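Side-chain contacts in type III secretion T3S chaperone (Chlamydia trachomatis, PDB 3K29), which is of unknown function but, as a putative YscO homolog, probably serves as a chaperone-like coiled-coil component of the type III secretion apparatus: residues 43-46 and 47-50; 88-91 and 92-95; 112-115 and 116-120; 124-127 and 128-132; 137-140 and 141-144. All coordinates share one frame; numbering follows the deposited sequence.

All five contacts are one-turn steps along a helix of a long hairpin and lie at its surface; Val-94 in contact 2 is the one buried residue among them. Contact 1 belongs to helix 8-66, the other four to helix 70-160. Contacts 1 and 2 face each other across the hairpin and touch, while contact 5, its centre about 76 Å from that of contact 1, lies farthest from it, toward the C-terminus. Every contact pairs acid with base, at different spacings: neighbouring residues and i to i+3 in contact 1, i to i+3 in contact 2, both i+3 and i+4 in contact 3, i+4 in contact 4. Contact 5 adds an amide and two close carboxylates.

Contact 1 (43-46 and 47-50); sequences ESER and DKVK
Asp-47 OD1 is held by the guanidinium of its neighbour Arg-46: NE donates to it at 2.9 Å, and NH2 adds a weak bond at 3.4 Å. The two flat groups are turned only 27° against each other, yet the oxygen is met from above the carboxylate plane. The arginine chain leaves with CG anti to the backbone N (chi1 -175°) and bends at chi2 (-98°) and chi3, turning a guanidinium edge to Asp-47. Its NH1 is then used in a salt bridge with Glu-91 on helix 70-160, so a single arginine ties an acid of its own helix to one of the partner helix.

Across one turn of the same helix, Glu-45 and Lys-48 lie side by side. Lys-48 NZ reaches Glu-45 OE2 at 3.2 Å from above the carboxylate, and Lys-48 CD rests 3.3 Å from Glu-45 OE1. Beneath these pairs run ordinary helical bonds, such as Lys-50 N to Arg-46 O at 2.8 Å. Val-49 packs its compact, branched side chain on Gln-86 and Glu-90 of helix 70-160. Apolar packing bordered by ion pairs is typical of a coiled coil; residues 43-50 lie in a stretch of helix 8-66 predicted to be one, which packs antiparallel on helix 70-160.

Contact 2 (88-91 and 92-95); sequences SEEE and EKVN
Glu-90 and Lys-93 meet through two bends. The glutamate has CG anti to the carbonyl carbon (chi1 -67°) and bends at chi2 (-62°), holding the carboxylate beside its own turn; the lysine, turned at chi3 (-137°), reaches back to it. Lys-93 NZ meets Glu-90 OE2 at 2.8 Å in a salt bridge, coming from above the carboxylate plane. A water also bridges the pair: it donates to Glu-90 OE1 at 2.9 Å and accepts from Lys-93 NZ at 3.1 Å, so both carboxylate oxygens are engaged. The aliphatic part of the lysine also passes near the acid, with CE 3.8 Å from Glu-90 OE2.

The flexible glutamate suits this border position, since its methylene groups can lie against Val-49 of helix 8-66 while its charged end turns to the lysine. Val-94, buried between the helices, packs against Arg-46 and offers only methyl groups, CG2 lying 3.5 Å from Glu-90 O. Of the four consecutive acids Glu-89 to Glu-92, Glu-90 is paired with Lys-93, Glu-91 with Arg-46 of helix 8-66 and Glu-92 with Lys-96, which probably offsets much of the negative charge; the bridging water implies that the Glu-90 pair remains partly hydrated.

Contact 3 (112-115 and 116-120); sequences EVEL and TKRRK
Thr-116 grips Glu-112 O twice. Its backbone N donates at 3.1 Å and its hydroxyl OG1 at 2.9 Å, the two arriving from opposite faces of the carbonyl plane. The hydroxyl can turn back to the preceding turn because chi1 (-48°) places OG1 beside the backbone N, which lets a small polar residue satisfy itself on an exposed part of the helix.

Lys-117 runs alongside Glu-114, the two chains pointing the same way. Its NZ makes only a long salt bridge to Glu-114 OE1, at 3.7 Å. The stronger partner of that oxygen is Arg-118, whose NH1 donates at 3.0 Å in a nearly straight bond (165°). OE1 lies in the guanidinium plane and is approached on its anti side but tilted from the carboxylate plane, the two flat groups being 41° apart. Arg-118 NE is bound in turn by Glu-121, so the arginine links acids on both sides of it in sequence.

Arg-119 lays one face of its guanidinium over Leu-115, off-centre toward its rim, with NH2 3.4 Å from CD2, while its NH1 forms a salt bridge with Glu-22 of helix 8-66. Leu-115 itself packs on Ala-21 and Glu-22. The long arginine thus shields the leucine with its flat face and spends its charge on the partner helix. A hydrophobic side chain at the helix interface, flanked by intrahelical and interhelical ion pairs, is characteristic of coiled coils; here the two helices run antiparallel as a hairpin.

Contact 4 (124-127 and 128-132); sequences KTRL and HKEEW
Regular helix geometry carries Lys-124 to Leu-127 into His-128 to Glu-131, each carbonyl accepting from the amide four residues on, as where Glu-131 N donates to Leu-127 O at 2.9 Å.

The His-128 ring folds back over this backbone, and Lys-124 O sits against one face, 3.4 Å above the plane and over its centre. With chi1 at -63° the imidazole is set beside its own backbone N, which is what lays it on the preceding turn. The methylenes of Lys-124 run beside it, Lys-124 CG lying 3.7 Å from His-128 NE2, so the lysine contributes its aliphatic stem here and not its charge.

Arg-126 and Glu-130 run side by side in the same direction, an i to i+4 pair. Arg-126 NH1 donates to Glu-130 OE1 at 3.1 Å with an angle of 165°; the oxygen lies in the guanidinium plane, whereas the nitrogen stands well above the carboxylate plane. Arg-126 NE is bound by Glu-123, which puts an acid one turn back as well as one turn ahead of the arginine.

This part of helix 70-160 pairs with the start of helix 8-66 in the antiparallel hairpin: Thr-125, Arg-126 and Lys-129 all touch Leu-11, and Lys-129 NZ makes a salt bridge to Glu-8. Trp-132 meets the ring of Tyr-5 in the N-terminal segment.

On the exposed side, Leu-127 spreads its methyls between two acids, CD1 lying 3.6 Å from Glu-130 OE2 and CD2 3.8 Å from Glu-131 OE2.

Contact 5 (137-140 and 141-144); sequences LKEE and ARQE
Glu-139 meets two residues at once, and its carboxylate forms the close-packed part of this contact. Glu-139 OE2 makes a salt bridge with Arg-142 NH1, modelled at 2.5 Å, a value short enough for the exact length to be doubtful. Glu-139 OE1 lies 2.8 Å from Gln-143 NE2, but the hydrogen bond is weak because its angle is only 117°. The acid sets CG anti to its backbone N and bends at chi2 (59°), which leaves the carboxylate beside the helix where Arg-142 and Gln-143 reach back to it. Arg-142 lays a face of its guanidinium on the backbone, with Lys-138 O over the centre of the group. Its NH2 is bound by Glu-135, so the arginine joins acids at i-7 and i-3.

These pairs lie on helix 70-160, the longer arm of the antiparallel hairpin, as it runs on toward the C-terminus, where long charged side chains suit a mostly exposed surface.

The more exposed side carries a pair of acids, Glu-140 and Glu-144. Glu-140 OE2 and Glu-144 OE2 are 2.6 Å apart, their carboxylates turned 76° to each other, and so short a spacing is consistent with one of them being protonated. Glu-140 and Glu-144, like Arg-142, touch a crystal neighbour, so crystal packing may affect how they are arranged.

Contact 1 (43-46 and 47-50)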
loop_
_atom_site.group_PDB
_atom_site.type_symbol
_atom_site.label_atom_id
_atom_site.label_comp_id
_atom_site.label_asym_id
_atom_site.label_seq_id
_atom_site.Cartn_x
_atom_site.Cartn_y
_atom_site.Cartn_z
ATOM N N GLU A 43 15.604 18.129 -4.922
ATOM C CA GLU A 43 16.821 18.150 -4.113
ATOM C C GLU A 43 18.055 18.343 -4.990
ATOM O O GLU A 43 19.032 18.974 -4.585
ATOM C CB GLU A 43 16.897 16.871 -3.279
ATOM C CG GLU A 43 16.044 17.001 -2.031
ATOM C CD GLU A 43 15.821 15.692 -1.293
ATOM O OE1 GLU A 43 16.079 14.632 -1.872
ATOM O OE2 GLU A 43 15.377 15.724 -0.129
ATOM N N SER A 44 17.967 17.867 -6.219
ATOM C CA SER A 44 19.058 17.997 -7.180
ATOM C C SER A 44 19.171 19.465 -7.598
ATOM O O SER A 44 20.255 20.093 -7.553
ATOM C CB SER A 44 18.775 17.117 -8.372
ATOM O OG SER A 44 19.549 17.506 -9.473
ATOM N N GLU A 45 18.026 20.043 -7.931
ATOM C CA GLU A 45 17.996 21.448 -8.336
ATOM C C GLU A 45 18.430 22.345 -7.200
ATOM O O GLU A 45 19.138 23.354 -7.411
ATOM C CB GLU A 45 16.599 21.822 -8.870
ATOM C CG GLU A 45 16.309 21.240 -10.253
ATOM C CD GLU A 45 17.406 21.580 -11.285
ATOM O OE1 GLU A 45 17.874 22.734 -11.309
ATOM O OE2 GLU A 45 17.799 20.693 -12.078
ATOM N N ARG A 46 18.040 21.976 -5.982
ATOM C CA ARG A 46 18.448 22.735 -4.795
ATOM C C ARG A 46 19.983 22.632 -4.606
ATOM O O ARG A 46 20.654 23.628 -4.303
ATOM C CB ARG A 46 17.757 22.223 -3.537
ATOM C CG ARG A 46 18.045 23.038 -2.262
ATOM C CD ARG A 46 19.160 22.443 -1.357
ATOM N NE ARG A 46 19.258 20.977 -1.428
ATOM C CZ ARG A 46 18.567 20.123 -0.664
ATOM N NH1 ARG A 46 17.718 20.572 0.253
ATOM N NH2 ARG A 46 18.720 18.805 -0.814
ATOM N N ASP A 47 20.517 21.426 -4.776
ATOM C CA ASP A 47 21.980 21.218 -4.629
ATOM C C ASP A 47 22.798 22.007 -5.636
ATOM O O ASP A 47 23.845 22.517 -5.264
ATOM C CB ASP A 47 22.303 19.731 -4.712
ATOM C CG ASP A 47 21.809 18.963 -3.478
ATOM O OD1 ASP A 47 21.587 19.593 -2.421
ATOM O OD2 ASP A 47 21.647 17.735 -3.549
ATOM N N LYS A 48 22.338 22.175 -6.882
ATOM C CA LYS A 48 23.119 23.039 -7.792
ATOM C C LYS A 48 23.154 24.504 -7.396
ATOM O O LYS A 48 24.194 25.122 -7.445
ATOM C CB LYS A 48 22.781 22.867 -9.253
ATOM C CG LYS A 48 21.402 23.103 -9.660
ATOM C CD LYS A 48 21.166 22.376 -11.002
ATOM C CE LYS A 48 21.712 20.954 -10.964
ATOM N NZ LYS A 48 20.968 20.087 -11.888
ATOM N N VAL A 49 22.030 25.043 -6.911
ATOM C CA VAL A 49 22.024 26.410 -6.343
ATOM C C VAL A 49 22.878 26.476 -5.090
ATOM O O VAL A 49 23.650 27.401 -4.941
ATOM C CB VAL A 49 20.557 26.947 -6.066
ATOM C CG1 VAL A 49 20.614 28.413 -5.557
ATOM C CG2 VAL A 49 19.816 26.979 -7.371
ATOM N N LYS A 50 22.761 25.475 -4.205
ATOM C CA LYS A 50 23.575 25.440 -2.990
ATOM C C LYS A 50 25.080 25.397 -3.342
ATOM O O LYS A 50 25.919 26.050 -2.688
ATOM C CB LYS A 50 23.194 24.236 -2.129
ATOM C CG LYS A 50 23.647 24.326 -0.694
ATOM C CD LYS A 50 23.498 22.947 0.028
ATOM C CE LYS A 50 23.650 23.104 1.536
ATOM N NZ LYS A 50 24.577 22.086 2.209
#

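Contact 2 (88-91 and 92-95)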
loop_
_atom_site.group_PDB
_atom_site.type_symbol
_atom_site.label_atom_id
_atom_site.label_comp_id
_atom_site.label_asym_id
_atom_site.label_seq_id
_atom_site.Cartn_x
_atom_site.Cartn_y
_atom_site.Cartn_z
ATOM N N SER A 88 17.095 29.766 -0.624
ATOM C CA SER A 88 15.890 29.619 0.219
ATOM C C SER A 88 14.676 29.265 -0.636
ATOM O O SER A 88 13.824 28.514 -0.187
ATOM C CB SER A 88 15.591 30.862 1.076
ATOM O OG SER A 88 15.466 32.008 0.240
ATOM N N GLU A 89 14.593 29.774 -1.864
ATOM C CA GLU A 89 13.396 29.477 -2.703
ATOM C C GLU A 89 13.430 27.986 -3.121
ATOM O O GLU A 89 12.405 27.313 -3.173
ATOM C CB GLU A 89 13.335 30.399 -3.919
ATOM C CG GLU A 89 12.970 31.861 -3.551
ATOM C CD GLU A 89 13.154 32.841 -4.713
ATOM O OE1 GLU A 89 13.747 32.455 -5.740
ATOM O OE2 GLU A 89 12.739 34.008 -4.594
ATOM N N GLU A 90 14.634 27.465 -3.390
ATOM C CA GLU A 90 14.763 26.049 -3.730
ATOM C C GLU A 90 14.434 25.167 -2.534
ATOM O O GLU A 90 13.802 24.135 -2.726
ATOM C CB GLU A 90 16.189 25.707 -4.201
ATOM C CG GLU A 90 16.541 26.346 -5.519
ATOM C CD GLU A 90 15.651 25.891 -6.636
ATOM O OE1 GLU A 90 15.197 24.735 -6.618
ATOM O OE2 GLU A 90 15.402 26.688 -7.555
ATOM N N GLU A 91 14.892 25.536 -1.332
ATOM C CA GLU A 91 14.552 24.795 -0.119
ATOM C C GLU A 91 13.037 24.743 0.119
ATOM O O GLU A 91 12.522 23.749 0.622
ATOM C CB GLU A 91 15.189 25.398 1.139
ATOM C CG GLU A 91 16.703 25.540 1.105
ATOM C CD GLU A 91 17.456 24.214 1.321
ATOM O OE1 GLU A 91 16.826 23.117 1.399
ATOM O OE2 GLU A 91 18.704 24.293 1.418
ATOM N N GLU A 92 12.345 25.842 -0.175
ATOM C CA GLU A 92 10.893 25.821 -0.137
ATOM C C GLU A 92 10.308 24.786 -1.125
ATOM O O GLU A 92 9.461 23.968 -0.726
ATOM C CB GLU A 92 10.299 27.233 -0.340
ATOM C CG GLU A 92 8.788 27.272 -0.068
ATOM C CD GLU A 92 8.434 26.578 1.266
ATOM O OE1 GLU A 92 8.964 27.045 2.314
ATOM O OE2 GLU A 92 7.659 25.560 1.277
ATOM N N LYS A 93 10.763 24.811 -2.382
ATOM C CA LYS A 93 10.360 23.811 -3.356
ATOM C C LYS A 93 10.580 22.368 -2.881
ATOM O O LYS A 93 9.716 21.500 -3.146
ATOM C CB LYS A 93 11.080 23.996 -4.681
ATOM C CG LYS A 93 10.485 25.057 -5.564
ATOM C CD LYS A 93 11.303 25.088 -6.884
ATOM C CE LYS A 93 11.573 26.504 -7.316
ATOM N NZ LYS A 93 12.693 26.638 -8.317
ATOM N N VAL A 94 11.731 22.121 -2.220
ATOM C CA VAL A 94 12.043 20.833 -1.638
ATOM C C VAL A 94 11.015 20.497 -0.536
ATOM O O VAL A 94 10.521 19.375 -0.480
ATOM C CB VAL A 94 13.494 20.776 -1.099
ATOM C CG1 VAL A 94 13.712 19.567 -0.132
ATOM C CG2 VAL A 94 14.473 20.729 -2.251
ATOM N N ASN A 95 10.722 21.452 0.338
ATOM C CA ASN A 95 9.774 21.226 1.412
ATOM C C ASN A 95 8.316 20.974 0.977
ATOM O O ASN A 95 7.628 20.154 1.587
ATOM C CB ASN A 95 9.842 22.342 2.423
ATOM C CG ASN A 95 11.152 22.351 3.178
ATOM O OD1 ASN A 95 11.852 21.333 3.270
ATOM N ND2 ASN A 95 11.490 23.514 3.739
HETATM O O HOH W 1 13.956 23.944 -9.099
#

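Contact 3 (112-115 and 116-120)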
loop_
_atom_site.group_PDB
_atom_site.type_symbol
_atom_site.label_atom_id
_atom_site.label_comp_id
_atom_site.label_asym_id
_atom_site.label_seq_id
_atom_site.Cartn_x
_atom_site.Cartn_y
_atom_site.Cartn_z
ATOM N N GLU A 112 -2.431 -0.681 2.521
ATOM C CA GLU A 112 -2.010 -1.936 3.145
ATOM C C GLU A 112 -2.891 -2.361 4.332
ATOM O O GLU A 112 -3.155 -3.567 4.491
ATOM C CB GLU A 112 -0.541 -1.862 3.573
ATOM C CG GLU A 112 0.310 -1.293 2.467
ATOM C CD GLU A 112 1.739 -1.692 2.580
ATOM O OE1 GLU A 112 2.152 -2.569 1.779
ATOM O OE2 GLU A 112 2.450 -1.138 3.461
ATOM N N VAL A 113 -3.324 -1.388 5.153
ATOM C CA VAL A 113 -4.355 -1.612 6.175
ATOM C C VAL A 113 -5.611 -2.171 5.480
ATOM O O VAL A 113 -6.204 -3.148 5.942
ATOM C CB VAL A 113 -4.715 -0.326 6.990
ATOM C CG1 VAL A 113 -5.908 -0.597 7.955
ATOM C CG2 VAL A 113 -3.488 0.197 7.798
ATOM N N GLU A 114 -6.003 -1.567 4.357
ATOM C CA GLU A 114 -7.203 -2.026 3.637
ATOM C C GLU A 114 -7.079 -3.454 3.091
ATOM O O GLU A 114 -8.027 -4.238 3.219
ATOM C CB GLU A 114 -7.642 -1.040 2.548
ATOM C CG GLU A 114 -8.148 0.257 3.136
ATOM C CD GLU A 114 -9.102 -0.018 4.293
ATOM O OE1 GLU A 114 -10.178 -0.614 4.043
ATOM O OE2 GLU A 114 -8.759 0.320 5.455
ATOM N N LEU A 115 -5.913 -3.788 2.531
ATOM C CA LEU A 115 -5.604 -5.149 2.090
ATOM C C LEU A 115 -5.706 -6.196 3.208
ATOM O O LEU A 115 -6.238 -7.287 2.980
ATOM C CB LEU A 115 -4.229 -5.226 1.409
ATOM C CG LEU A 115 -3.697 -6.592 0.898
ATOM C CD1 LEU A 115 -4.670 -7.313 0.000
ATOM C CD2 LEU A 115 -2.315 -6.457 0.171
ATOM N N THR A 116 -5.182 -5.872 4.396
ATOM C CA THR A 116 -5.268 -6.768 5.552
ATOM C C THR A 116 -6.708 -6.991 5.977
ATOM O O THR A 116 -7.075 -8.117 6.307
ATOM C CB THR A 116 -4.464 -6.264 6.758
ATOM O OG1 THR A 116 -3.164 -5.883 6.310
ATOM C CG2 THR A 116 -4.341 -7.362 7.852
ATOM N N LYS A 117 -7.506 -5.914 5.983
ATOM C CA LYS A 117 -8.946 -6.005 6.243
ATOM C C LYS A 117 -9.654 -6.914 5.238
ATOM O O LYS A 117 -10.455 -7.755 5.625
ATOM C CB LYS A 117 -9.598 -4.619 6.279
ATOM C CG LYS A 117 -9.716 -4.044 7.687
ATOM C CD LYS A 117 -10.107 -2.568 7.701
ATOM C CE LYS A 117 -11.609 -2.368 7.405
ATOM N NZ LYS A 117 -11.977 -0.921 7.239
ATOM N N ARG A 118 -9.339 -6.772 3.950
ATOM C CA ARG A 118 -9.960 -7.625 2.928
ATOM C C ARG A 118 -9.651 -9.088 3.140
ATOM O O ARG A 118 -10.510 -9.947 2.925
ATOM C CB ARG A 118 -9.592 -7.189 1.497
ATOM C CG ARG A 118 -10.019 -5.790 1.155
ATOM C CD ARG A 118 -11.544 -5.545 1.224
ATOM N NE ARG A 118 -12.033 -5.153 2.560
ATOM C CZ ARG A 118 -11.812 -3.971 3.164
ATOM N NH1 ARG A 118 -11.100 -3.009 2.576
ATOM N NH2 ARG A 118 -12.306 -3.743 4.376
ATOM N N ARG A 119 -8.426 -9.365 3.555
ATOM C CA ARG A 119 -7.945 -10.717 3.709
ATOM C C ARG A 119 -8.544 -11.390 4.952
ATOM O O ARG A 119 -8.865 -12.573 4.923
ATOM C CB ARG A 119 -6.409 -10.720 3.722
ATOM C CG ARG A 119 -5.836 -10.331 2.357
ATOM C CD ARG A 119 -4.616 -11.135 1.969
ATOM N NE ARG A 119 -3.392 -10.365 2.135
ATOM C CZ ARG A 119 -2.455 -10.178 1.202
ATOM N NH1 ARG A 119 -2.572 -10.710 -0.007
ATOM N NH2 ARG A 119 -1.378 -9.446 1.488
ATOM N N LYS A 120 -8.654 -10.615 6.041
ATOM C CA LYS A 120 -9.355 -11.000 7.272
ATOM C C LYS A 120 -10.811 -11.381 6.966
ATOM O O LYS A 120 -11.265 -12.472 7.322
ATOM C CB LYS A 120 -9.284 -9.827 8.245
ATOM C CG LYS A 120 -9.794 -10.067 9.639
ATOM C CD LYS A 120 -9.658 -8.759 10.396
ATOM C CE LYS A 120 -10.894 -8.486 11.253
ATOM N NZ LYS A 120 -10.915 -9.269 12.542
#

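Contact 4 (124-127 and 128-132)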
loop_
_atom_site.group_PDB
_atom_site.type_symbol
_atom_site.label_atom_id
_atom_site.label_comp_id
_atom_site.label_asym_id
_atom_site.label_seq_id
_atom_site.Cartn_x
_atom_site.Cartn_y
_atom_site.Cartn_z
ATOM N N LYS A 124 -12.605 -15.031 7.135
ATOM C CA LYS A 124 -13.809 -15.317 7.917
ATOM C C LYS A 124 -14.848 -16.099 7.078
ATOM O O LYS A 124 -15.365 -17.106 7.537
ATOM C CB LYS A 124 -14.416 -14.035 8.491
ATOM C CG LYS A 124 -15.589 -14.245 9.491
ATOM C CD LYS A 124 -15.958 -12.923 10.197
ATOM C CE LYS A 124 -15.023 -12.621 11.382
ATOM N NZ LYS A 124 -14.584 -11.191 11.452
ATOM N N THR A 125 -15.128 -15.638 5.855
ATOM C CA THR A 125 -16.052 -16.343 4.952
ATOM C C THR A 125 -15.547 -17.722 4.517
ATOM O O THR A 125 -16.344 -18.660 4.485
ATOM C CB THR A 125 -16.465 -15.488 3.721
ATOM O OG1 THR A 125 -17.015 -14.258 4.199
ATOM C CG2 THR A 125 -17.533 -16.239 2.816
ATOM N N ARG A 126 -14.249 -17.840 4.210
ATOM C CA ARG A 126 -13.662 -19.124 3.855
ATOM C C ARG A 126 -13.862 -20.128 5.021
ATOM O O ARG A 126 -14.264 -21.276 4.813
ATOM C CB ARG A 126 -12.177 -18.961 3.478
ATOM C CG ARG A 126 -11.561 -20.171 2.751
ATOM C CD ARG A 126 -10.084 -20.378 3.103
ATOM N NE ARG A 126 -9.886 -20.472 4.558
ATOM C CZ ARG A 126 -10.086 -21.569 5.291
ATOM N NH1 ARG A 126 -10.479 -22.707 4.718
ATOM N NH2 ARG A 126 -9.903 -21.527 6.605
ATOM N N LEU A 127 -13.619 -19.674 6.249
ATOM C CA LEU A 127 -13.787 -20.524 7.412
ATOM C C LEU A 127 -15.241 -20.980 7.550
ATOM O O LEU A 127 -15.506 -22.140 7.920
ATOM C CB LEU A 127 -13.320 -19.825 8.689
ATOM C CG LEU A 127 -13.091 -20.813 9.852
ATOM C CD1 LEU A 127 -11.880 -21.737 9.606
ATOM C CD2 LEU A 127 -12.951 -20.095 11.186
ATOM N N HIS A 128 -16.180 -20.079 7.264
ATOM C CA HIS A 128 -17.602 -20.453 7.369
ATOM C C HIS A 128 -18.039 -21.442 6.288
ATOM O O HIS A 128 -18.950 -22.233 6.523
ATOM C CB HIS A 128 -18.545 -19.245 7.392
ATOM C CG HIS A 128 -18.356 -18.344 8.565
ATOM N ND1 HIS A 128 -17.687 -18.733 9.705
ATOM C CD2 HIS A 128 -18.752 -17.065 8.778
ATOM C CE1 HIS A 128 -17.670 -17.732 10.566
ATOM N NE2 HIS A 128 -18.310 -16.708 10.030
ATOM N N LYS A 129 -17.421 -21.366 5.103
ATOM C CA LYS A 129 -17.620 -22.356 4.028
ATOM C C LYS A 129 -17.110 -23.729 4.446
ATOM O O LYS A 129 -17.735 -24.768 4.176
ATOM C CB LYS A 129 -16.906 -21.919 2.749
ATOM C CG LYS A 129 -16.647 -23.050 1.820
ATOM C CD LYS A 129 -16.765 -22.605 0.416
ATOM C CE LYS A 129 -16.623 -23.784 -0.485
ATOM N NZ LYS A 129 -16.090 -23.273 -1.755
ATOM N N GLU A 130 -15.946 -23.720 5.087
ATOM C CA GLU A 130 -15.376 -24.916 5.617
ATOM C C GLU A 130 -16.312 -25.544 6.644
ATOM O O GLU A 130 -16.568 -26.747 6.601
ATOM C CB GLU A 130 -14.037 -24.598 6.260
ATOM C CG GLU A 130 -13.147 -25.774 6.373
ATOM C CD GLU A 130 -11.763 -25.358 6.817
ATOM O OE1 GLU A 130 -10.833 -25.463 5.983
ATOM O OE2 GLU A 130 -11.618 -24.900 7.982
ATOM N N GLU A 131 -16.831 -24.727 7.557
ATOM C CA GLU A 131 -17.696 -25.244 8.618
ATOM C C GLU A 131 -19.088 -25.620 8.112
ATOM O O GLU A 131 -19.691 -26.541 8.645
ATOM C CB GLU A 131 -17.798 -24.274 9.785
ATOM C CG GLU A 131 -16.478 -24.039 10.471
ATOM C CD GLU A 131 -16.505 -22.815 11.335
ATOM O OE1 GLU A 131 -17.433 -21.990 11.143
ATOM O OE2 GLU A 131 -15.600 -22.674 12.202
ATOM N N TRP A 132 -19.586 -24.923 7.090
ATOM C CA TRP A 132 -20.849 -25.320 6.444
ATOM C C TRP A 132 -20.680 -26.697 5.795
ATOM O O TRP A 132 -21.502 -27.587 5.983
ATOM C CB TRP A 132 -21.292 -24.310 5.385
ATOM C CG TRP A 132 -22.334 -24.895 4.455
ATOM C CD1 TRP A 132 -23.691 -24.891 4.635
ATOM C CD2 TRP A 132 -22.087 -25.609 3.222
ATOM N NE1 TRP A 132 -24.301 -25.563 3.608
ATOM C CE2 TRP A 132 -23.347 -26.014 2.724
ATOM C CE3 TRP A 132 -20.916 -25.944 2.497
ATOM C CZ2 TRP A 132 -23.486 -26.719 1.513
ATOM C CZ3 TRP A 132 -21.035 -26.678 1.303
ATOM C CH2 TRP A 132 -22.324 -27.040 0.815
#

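Contact 5 (137-140 and 141-144)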
loop_
_atom_site.group_PDB
_atom_site.type_symbol
_atom_site.label_atom_id
_atom_site.label_comp_id
_atom_site.label_asym_id
_atom_site.label_seq_id
_atom_site.Cartn_x
_atom_site.Cartn_y
_atom_site.Cartn_z
ATOM N N LEU A 137 -21.775 -32.400 5.108
ATOM C CA LEU A 137 -21.301 -33.770 5.072
ATOM C C LEU A 137 -21.883 -34.633 6.219
ATOM O O LEU A 137 -22.353 -35.745 5.975
ATOM C CB LEU A 137 -19.757 -33.799 5.038
ATOM C CG LEU A 137 -19.076 -33.634 3.657
ATOM C CD1 LEU A 137 -19.098 -34.958 2.858
ATOM C CD2 LEU A 137 -19.641 -32.449 2.791
ATOM N N LYS A 138 -21.876 -34.117 7.447
ATOM C CA LYS A 138 -22.474 -34.826 8.589
ATOM C C LYS A 138 -23.984 -35.038 8.463
ATOM O O LYS A 138 -24.499 -36.091 8.822
ATOM C CB LYS A 138 -22.153 -34.106 9.889
ATOM C CG LYS A 138 -20.721 -34.326 10.333
ATOM C CD LYS A 138 -20.348 -33.503 11.563
ATOM C CE LYS A 138 -20.925 -34.115 12.835
ATOM N NZ LYS A 138 -20.132 -33.684 14.037
ATOM N N GLU A 139 -24.675 -34.029 7.949
ATOM C CA GLU A 139 -26.107 -34.077 7.724
ATOM C C GLU A 139 -26.448 -35.153 6.689
ATOM O O GLU A 139 -27.333 -35.981 6.943
ATOM C CB GLU A 139 -26.598 -32.697 7.285
ATOM C CG GLU A 139 -28.111 -32.577 7.002
ATOM C CD GLU A 139 -28.973 -32.921 8.215
ATOM O OE1 GLU A 139 -30.044 -33.531 8.006
ATOM O OE2 GLU A 139 -28.581 -32.602 9.372
ATOM N N GLU A 140 -25.743 -35.153 5.544
ATOM C CA GLU A 140 -25.960 -36.188 4.523
ATOM C C GLU A 140 -25.695 -37.599 5.088
ATOM O O GLU A 140 -26.464 -38.527 4.820
ATOM C CB GLU A 140 -25.124 -35.969 3.250
ATOM C CG GLU A 140 -25.217 -37.170 2.230
ATOM C CD GLU A 140 -26.667 -37.387 1.727
ATOM O OE1 GLU A 140 -27.476 -36.428 1.862
ATOM O OE2 GLU A 140 -27.014 -38.478 1.199
ATOM N N ALA A 141 -24.647 -37.740 5.891
ATOM C CA ALA A 141 -24.358 -39.017 6.558
ATOM C C ALA A 141 -25.479 -39.486 7.537
ATOM O O ALA A 141 -25.867 -40.662 7.519
ATOM C CB ALA A 141 -23.040 -38.929 7.272
ATOM N N ARG A 142 -25.990 -38.572 8.378
ATOM C CA ARG A 142 -27.126 -38.895 9.253
ATOM C C ARG A 142 -28.340 -39.308 8.432
ATOM O O ARG A 142 -29.073 -40.217 8.828
ATOM C CB ARG A 142 -27.545 -37.708 10.132
ATOM C CG ARG A 142 -26.581 -37.329 11.176
ATOM C CD ARG A 142 -27.089 -36.154 11.973
ATOM N NE ARG A 142 -25.975 -35.247 12.204
ATOM C CZ ARG A 142 -25.898 -34.016 11.720
ATOM N NH1 ARG A 142 -26.898 -33.529 11.009
ATOM N NH2 ARG A 142 -24.825 -33.268 11.965
ATOM N N GLN A 143 -28.588 -38.610 7.326
ATOM C CA GLN A 143 -29.734 -38.968 6.472
ATOM C C GLN A 143 -29.538 -40.356 5.896
ATOM O O GLN A 143 -30.469 -41.164 5.864
ATOM C CB GLN A 143 -29.936 -37.961 5.326
ATOM C CG GLN A 143 -30.333 -36.545 5.787
ATOM C CD GLN A 143 -31.591 -36.512 6.694
ATOM O OE1 GLN A 143 -32.698 -36.906 6.301
ATOM N NE2 GLN A 143 -31.405 -36.025 7.912
ATOM N N GLU A 144 -28.313 -40.636 5.447
ATOM C CA GLU A 144 -28.010 -41.962 4.911
ATOM C C GLU A 144 -28.197 -43.069 5.948
ATOM O O GLU A 144 -28.782 -44.119 5.636
ATOM C CB GLU A 144 -26.628 -41.987 4.254
ATOM C CG GLU A 144 -26.676 -41.293 2.864
ATOM C CD GLU A 144 -25.298 -41.039 2.283
ATOM O OE1 GLU A 144 -24.329 -41.611 2.835
ATOM O OE2 GLU A 144 -25.182 -40.290 1.267
#